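Local coordinates for protein beta-1,4-mannanase (Cryptopygus antarcticus, PDB 4OOZ) that hydrolyses the beta-1,4-linked backbone of mannans at random internal positions, releasing mainly short manno-oligosaccharides, at residues A[44-49]-A[340-345]; A[127-132]-A[174-179]. All coordinates share one frame; numbering follows the deposited sequence.

Interaction 1: A[44-49]-A[340-345]; sequences FAWRSY and TWQFNS. With BMA (beta-D-mannopyranose), chain G.
Trp341 and Ala45 meet at the rim of the substrate cleft, where the first and last strands of the beta/alpha barrel close the ring. Ala45 CB points at the indole of Trp341 and lies 3.7 Å from its CH2. One face of this indole carries beta-D-mannopyranose, which turns its O5/C6 side to it, O5 lying 3.1 Å from Trp341 CZ2. Trp341 CG stands anti to its own N (chi1 174°), which swings the indole under this side. Gln342 CB backs the opposite face. Trp341 binds substrate. The same sugar is hydrogen-bonded to Glu181 and Glu312, the probable catalytic acid/base and nucleophile.

Gln342 fills the space between the two chain segments. Its CG rests 3.4 Å from Ala45 CB. The end of its extended chain lies over one face of the Trp46 indole, but the amide is modelled too close, so its exact setting is doubtful. Tyr49 covers the other face of that indole.

The polar link is made by Asn344. Its ND2 donates to Trp46 O at 3.0 Å, with an N-H...O angle of 158°. The carbonyl oxygen lies close to the amide plane of Asn344, but the donor sits above the plane of the carbonyl. Asn344 OD1 accepts from Gly346 N, so both ends of the amide are used. A type I turn from Gln342 to Ser345 presents this side chain to Trp46.

Further out, Phe44 and Phe343 lie side by side. Phe44 CD1 is 4.0 Å from Phe343 CB, and the rings meet obliquely, with centroids 5.9 Å apart. Trp68 of helix 58-74 packs edge-to-face against both rings. A tryptophan beneath the sugar after the last barrel strand, beside two catalytic glutamates, is characteristic of the glycoside hydrolase family 5 active site.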
loop_
_atom_site.group_PDB
_atom_site.type_symbol
_atom_site.label_atom_id
_atom_site.label_comp_id
_atom_site.label_asym_id
_atom_site.label_seq_id
_atom_site.Cartn_x
_atom_site.Cartn_y
_atom_site.Cartn_z
ATOM N N PHE A 44 -0.112 -8.684 5.967
ATOM C CA PHE A 44 -0.589 -10.032 5.711
ATOM C C PHE A 44 0.020 -10.358 4.375
ATOM O O PHE A 44 0.618 -11.413 4.172
ATOM C CB PHE A 44 -2.116 -10.135 5.627
ATOM C CG PHE A 44 -2.828 -9.944 6.930
ATOM C CD1 PHE A 44 -2.131 -9.750 8.109
ATOM C CD2 PHE A 44 -4.211 -9.972 6.971
ATOM C CE1 PHE A 44 -2.806 -9.574 9.303
ATOM C CE2 PHE A 44 -4.889 -9.798 8.156
ATOM C CZ PHE A 44 -4.188 -9.596 9.325
ATOM N N ALA A 45 -0.128 -9.378 3.487
ATOM C CA ALA A 45 0.066 -9.503 2.052
ATOM C C ALA A 45 -0.895 -10.543 1.481
ATOM O O ALA A 45 -1.649 -10.231 0.563
ATOM C CB ALA A 45 1.498 -9.836 1.728
ATOM N N TRP A 46 -0.886 -11.758 2.030
ATOM C CA TRP A 46 -1.842 -12.787 1.628
ATOM C C TRP A 46 -1.859 -14.018 2.529
ATOM O O TRP A 46 -0.958 -14.242 3.336
ATOM C CB TRP A 46 -1.569 -13.238 0.189
ATOM C CG TRP A 46 -0.211 -13.823 -0.034
ATOM C CD1 TRP A 46 0.174 -15.113 0.186
ATOM C CD2 TRP A 46 0.940 -13.143 -0.545
ATOM N NE1 TRP A 46 1.495 -15.277 -0.147
ATOM C CE2 TRP A 46 1.987 -14.084 -0.606
ATOM C CE3 TRP A 46 1.187 -11.831 -0.958
ATOM C CZ2 TRP A 46 3.265 -13.750 -1.050
ATOM C CZ3 TRP A 46 2.452 -11.502 -1.402
ATOM C CH2 TRP A 46 3.475 -12.457 -1.444
ATOM N N ARG A 47 -2.919 -14.806 2.374
ATOM C CA ARG A 47 -2.982 -16.170 2.885
ATOM C C ARG A 47 -2.774 -17.110 1.705
ATOM O O ARG A 47 -1.935 -18.007 1.749
ATOM C CB ARG A 47 -4.320 -16.438 3.572
ATOM C CG ARG A 47 -4.672 -17.904 3.718
ATOM C CD ARG A 47 -3.848 -18.594 4.785
ATOM N NE ARG A 47 -4.324 -19.953 5.033
ATOM C CZ ARG A 47 -3.850 -20.751 5.985
ATOM N NH1 ARG A 47 -2.886 -20.323 6.792
ATOM N NH2 ARG A 47 -4.344 -21.973 6.138
ATOM N N SER A 48 -3.550 -16.881 0.649
ATOM C CA SER A 48 -3.358 -17.553 -0.630
ATOM C C SER A 48 -3.051 -16.504 -1.690
ATOM O O SER A 48 -3.877 -15.639 -1.966
ATOM C CB SER A 48 -4.599 -18.354 -1.026
ATOM O OG SER A 48 -4.921 -19.324 -0.045
ATOM N N TYR A 49 -1.866 -16.587 -2.282
ATOM C CA TYR A 49 -1.392 -15.567 -3.210
ATOM C C TYR A 49 -2.338 -15.317 -4.385
ATOM O O TYR A 49 -2.396 -16.103 -5.330
ATOM C CB TYR A 49 -0.014 -15.951 -3.742
ATOM C CG TYR A 49 0.674 -14.842 -4.497
ATOM C CD1 TYR A 49 1.037 -13.669 -3.856
ATOM C CD2 TYR A 49 0.974 -14.972 -5.846
ATOM C CE1 TYR A 49 1.671 -12.654 -4.530
ATOM C CE2 TYR A 49 1.611 -13.958 -6.532
ATOM C CZ TYR A 49 1.960 -12.803 -5.865
ATOM O OH TYR A 49 2.591 -11.782 -6.535
ATOM N N THR A 340 5.710 -4.411 9.239
ATOM C CA THR A 340 6.632 -5.525 9.083
ATOM C C THR A 340 6.278 -6.384 7.885
ATOM O O THR A 340 5.104 -6.528 7.540
ATOM C CB THR A 340 6.630 -6.376 10.314
ATOM O OG1 THR A 340 5.299 -6.359 10.836
ATOM C CG2 THR A 340 7.574 -5.816 11.338
ATOM N N TRP A 341 7.276 -6.982 7.250
ATOM C CA TRP A 341 6.958 -7.702 6.038
ATOM C C TRP A 341 6.487 -9.125 6.289
ATOM O O TRP A 341 7.110 -9.903 7.011
ATOM C CB TRP A 341 8.122 -7.731 5.065
ATOM C CG TRP A 341 7.776 -8.612 3.912
ATOM C CD1 TRP A 341 8.363 -9.794 3.585
ATOM C CD2 TRP A 341 6.691 -8.433 2.984
ATOM N NE1 TRP A 341 7.743 -10.347 2.491
ATOM C CE2 TRP A 341 6.714 -9.530 2.102
ATOM C CE3 TRP A 341 5.718 -7.445 2.801
ATOM C CZ2 TRP A 341 5.808 -9.665 1.053
ATOM C CZ3 TRP A 341 4.817 -7.583 1.758
ATOM C CH2 TRP A 341 4.870 -8.685 0.898
ATOM N N GLN A 342 5.372 -9.412 5.625
ATOM C CA GLN A 342 4.539 -10.607 5.705
ATOM C C GLN A 342 4.458 -11.433 6.976
ATOM O O GLN A 342 5.411 -12.056 7.446
ATOM C CB GLN A 342 4.879 -11.533 4.545
ATOM C CG GLN A 342 3.675 -11.596 3.653
ATOM C CD GLN A 342 3.842 -12.366 2.395
ATOM O OE1 GLN A 342 4.938 -12.499 1.865
ATOM N NE2 GLN A 342 2.732 -12.872 1.888
ATOM N N PHE A 343 3.215 -11.464 7.442
ATOM C CA PHE A 343 2.740 -12.138 8.636
ATOM C C PHE A 343 2.600 -13.648 8.472
ATOM O O PHE A 343 2.504 -14.374 9.459
ATOM C CB PHE A 343 1.389 -11.528 9.030
ATOM C CG PHE A 343 0.987 -11.768 10.459
ATOM C CD1 PHE A 343 1.615 -11.095 11.494
ATOM C CD2 PHE A 343 -0.052 -12.632 10.762
ATOM C CE1 PHE A 343 1.234 -11.298 12.805
ATOM C CE2 PHE A 343 -0.442 -12.841 12.073
ATOM C CZ PHE A 343 0.202 -12.173 13.097
ATOM N N ASN A 344 2.573 -14.125 7.230
ATOM C CA ASN A 344 2.421 -15.560 6.996
ATOM C C ASN A 344 3.747 -16.298 7.077
ATOM O O ASN A 344 3.797 -17.514 6.918
ATOM C CB ASN A 344 1.743 -15.838 5.645
ATOM C CG ASN A 344 2.575 -15.407 4.446
ATOM O OD1 ASN A 344 3.807 -15.444 4.460
ATOM N ND2 ASN A 344 1.887 -15.028 3.380
ATOM N N SER A 345 4.816 -15.536 7.284
ATOM C CA SER A 345 6.158 -16.058 7.532
ATOM C C SER A 345 6.802 -16.705 6.312
ATOM O O SER A 345 7.693 -17.540 6.455
ATOM C CB SER A 345 6.132 -17.068 8.682
ATOM O OG SER A 345 5.269 -16.643 9.720
HETATM C C1 BMA G . 7.025 -7.759 -2.135
HETATM C C2 BMA G . 7.996 -6.867 -2.848
HETATM C C3 BMA G . 9.142 -7.705 -3.364
HETATM C C4 BMA G . 9.786 -8.510 -2.227
HETATM C C5 BMA G . 8.737 -9.250 -1.377
HETATM C C6 BMA G . 9.334 -9.763 -0.086
HETATM O O1 BMA G . 6.031 -6.913 -1.633
HETATM O O2 BMA G . 8.570 -5.969 -1.909
HETATM O O3 BMA G . 10.134 -6.896 -3.990
HETATM O O4 BMA G . 10.690 -9.464 -2.771
HETATM O O5 BMA G . 7.652 -8.364 -1.034
HETATM O O6 BMA G . 10.753 -9.730 -0.188
#

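Interaction 2: A[127-132]-A[174-179]; sequences LILVLF and AAWEVL
Glu177 packs along Val130 and buries more surface than any other residue of this strand pair; Trp176 and Leu131 follow. Strands 127-132 and 174-179 run parallel as neighbours in the barrel wall. The backbone of Glu177 holds both sides of Val130: Glu177 N donates to Leu129 O at 2.9 Å, and Glu177 O accepts from Leu131 N at 2.8 Å. The second bond is the straighter one, at 166°. The regular alternation then breaks: Phe132 also donates its N, to Val178 O.

The side chains of Glu177 and Val130 point the same way. With CG anti to N (chi1 -177°) and the chain extended, the carboxylate passes the valine methyls, and OE2 comes 3.4 Å from Val130 CG2. OE1 forms a salt bridge with Arg81 of strand 79-86, on the far side of strand 126-133. With an alanine here, Arg81 would probably lose this charge partner and Val130 the aliphatic chain packed along it.

Trp176 points to the other face of the sheet, toward helices 149-167 and 215-232. Leu129 CD1 lies over one face of its indole, 4.0 Å from CZ3. Leu131 comes to the ring edge, with CD2 4.1 Å from Trp176 CE3.

The chemistry is divided by sheet face. The Trp176 side is an apolar seam between strands and helices. The Glu177 side keeps a buried carboxylate, whose charge is probably balanced by Arg81.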
loop_
_atom_site.group_PDB
_atom_site.type_symbol
_atom_site.label_atom_id
_atom_site.label_comp_id
_atom_site.label_asym_id
_atom_site.label_seq_id
_atom_site.Cartn_x
_atom_site.Cartn_y
_atom_site.Cartn_z
ATOM N N LEU A 127 -7.234 -1.438 7.375
ATOM C CA LEU A 127 -6.741 -2.264 6.282
ATOM C C LEU A 127 -6.285 -1.410 5.110
ATOM O O LEU A 127 -6.923 -0.417 4.767
ATOM C CB LEU A 127 -7.821 -3.249 5.825
ATOM C CG LEU A 127 -8.117 -4.414 6.770
ATOM C CD1 LEU A 127 -9.254 -5.265 6.248
ATOM C CD2 LEU A 127 -6.880 -5.261 6.945
ATOM N N ILE A 128 -5.171 -1.797 4.503
ATOM C CA ILE A 128 -4.706 -1.154 3.284
ATOM C C ILE A 128 -4.803 -2.133 2.114
ATOM O O ILE A 128 -3.964 -3.022 1.958
ATOM C CB ILE A 128 -3.262 -0.649 3.426
ATOM C CG1 ILE A 128 -3.171 0.365 4.573
ATOM C CG2 ILE A 128 -2.785 -0.033 2.116
ATOM C CD1 ILE A 128 -1.822 1.031 4.713
ATOM N N LEU A 129 -5.840 -1.970 1.299
ATOM C CA LEU A 129 -6.090 -2.874 0.182
ATOM C C LEU A 129 -5.190 -2.577 -1.013
ATOM O O LEU A 129 -5.381 -1.584 -1.711
ATOM C CB LEU A 129 -7.554 -2.793 -0.249
ATOM C CG LEU A 129 -8.605 -2.903 0.854
ATOM C CD1 LEU A 129 -10.003 -2.844 0.264
ATOM C CD2 LEU A 129 -8.416 -4.173 1.655
ATOM N N VAL A 130 -4.215 -3.449 -1.249
ATOM C CA VAL A 130 -3.329 -3.308 -2.397
ATOM C C VAL A 130 -3.939 -3.995 -3.610
ATOM O O VAL A 130 -4.105 -5.215 -3.622
ATOM C CB VAL A 130 -1.937 -3.904 -2.122
ATOM C CG1 VAL A 130 -0.980 -3.559 -3.252
ATOM C CG2 VAL A 130 -1.400 -3.405 -0.793
ATOM N N LEU A 131 -4.273 -3.210 -4.628
ATOM C CA LEU A 131 -4.916 -3.741 -5.824
ATOM C C LEU A 131 -3.979 -4.668 -6.590
ATOM O O LEU A 131 -4.021 -5.884 -6.417
ATOM C CB LEU A 131 -5.388 -2.600 -6.726
ATOM C CG LEU A 131 -6.349 -1.607 -6.070
ATOM C CD1 LEU A 131 -6.760 -0.516 -7.046
ATOM C CD2 LEU A 131 -7.566 -2.322 -5.508
ATOM N N PHE A 132 -3.129 -4.090 -7.428
ATOM C CA PHE A 132 -2.245 -4.879 -8.277
ATOM C C PHE A 132 -0.827 -4.979 -7.734
ATOM O O PHE A 132 -0.339 -4.075 -7.059
ATOM C CB PHE A 132 -2.198 -4.288 -9.686
ATOM C CG PHE A 132 -3.545 -4.154 -10.332
ATOM C CD1 PHE A 132 -4.241 -5.276 -10.750
ATOM C CD2 PHE A 132 -4.110 -2.908 -10.531
ATOM C CE1 PHE A 132 -5.481 -5.157 -11.345
ATOM C CE2 PHE A 132 -5.346 -2.782 -11.126
ATOM C CZ PHE A 132 -6.033 -3.907 -11.533
ATOM N N ALA A 174 -8.624 2.055 5.555
ATOM C CA ALA A 174 -7.773 3.227 5.555
ATOM C C ALA A 174 -6.718 3.087 4.476
ATOM O O ALA A 174 -5.588 2.692 4.776
ATOM C CB ALA A 174 -7.127 3.418 6.914
ATOM N N ALA A 175 -7.145 3.358 3.239
ATOM C CA ALA A 175 -6.337 3.523 2.015
ATOM C C ALA A 175 -6.456 2.390 0.989
ATOM O O ALA A 175 -6.547 1.206 1.323
ATOM C CB ALA A 175 -4.858 3.749 2.333
ATOM N N TRP A 176 -6.464 2.803 -0.275
ATOM C CA TRP A 176 -6.308 1.917 -1.415
ATOM C C TRP A 176 -4.912 2.085 -1.993
ATOM O O TRP A 176 -4.538 3.184 -2.388
ATOM C CB TRP A 176 -7.329 2.230 -2.511
ATOM C CG TRP A 176 -8.755 2.273 -2.075
ATOM C CD1 TRP A 176 -9.380 3.284 -1.407
ATOM C CD2 TRP A 176 -9.749 1.272 -2.313
ATOM N NE1 TRP A 176 -10.699 2.966 -1.198
ATOM C CE2 TRP A 176 -10.951 1.736 -1.747
ATOM C CE3 TRP A 176 -9.735 0.024 -2.942
ATOM C CZ2 TRP A 176 -12.131 0.998 -1.793
ATOM C CZ3 TRP A 176 -10.906 -0.709 -2.986
ATOM C CH2 TRP A 176 -12.088 -0.220 -2.413
ATOM N N GLU A 177 -4.141 1.010 -2.059
ATOM C CA GLU A 177 -2.869 1.077 -2.761
ATOM C C GLU A 177 -3.030 0.562 -4.189
ATOM O O GLU A 177 -3.315 -0.614 -4.411
ATOM C CB GLU A 177 -1.793 0.282 -2.033
ATOM C CG GLU A 177 -0.431 0.381 -2.686
ATOM C CD GLU A 177 0.646 -0.254 -1.844
ATOM O OE1 GLU A 177 1.759 -0.476 -2.358
ATOM O OE2 GLU A 177 0.373 -0.550 -0.663
ATOM N N VAL A 178 -2.853 1.462 -5.149
ATOM C CA VAL A 178 -2.990 1.142 -6.560
ATOM C C VAL A 178 -1.969 0.107 -7.020
ATOM O O VAL A 178 -2.329 -0.920 -7.590
ATOM C CB VAL A 178 -2.845 2.404 -7.425
ATOM C CG1 VAL A 178 -2.692 2.037 -8.892
ATOM C CG2 VAL A 178 -4.034 3.317 -7.219
ATOM N N LEU A 179 -0.694 0.376 -6.769
ATOM C CA LEU A 179 0.356 -0.499 -7.268
ATOM C C LEU A 179 1.449 -0.746 -6.233
ATOM O O LEU A 179 1.918 0.179 -5.583
ATOM C CB LEU A 179 0.961 0.092 -8.542
ATOM C CG LEU A 179 1.868 -0.815 -9.369
ATOM C CD1 LEU A 179 1.227 -2.178 -9.546
ATOM C CD2 LEU A 179 2.142 -0.176 -10.715
#

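From the N terminus, strand 35-45 runs into residues 44-49, the first half of interaction 1. Strand 79-86 comes next and pairs with strand 35-45 on one side and strand 126-133 on the other. Interaction 2 then closes a short loop of about forty residues that contains helix 149-167. The chain continues through the remaining strands to residues 340-345, which return to 44-49 and close interaction 1 over some 290 residues. The short closure thus lies wholly within the long one. Interaction 2 joins adjacent wall strands, while interaction 1 joins the chain just past the first and last barrel strands, next to the pairing that closes the ring. Their nearest atoms are about 5 Å apart without touching.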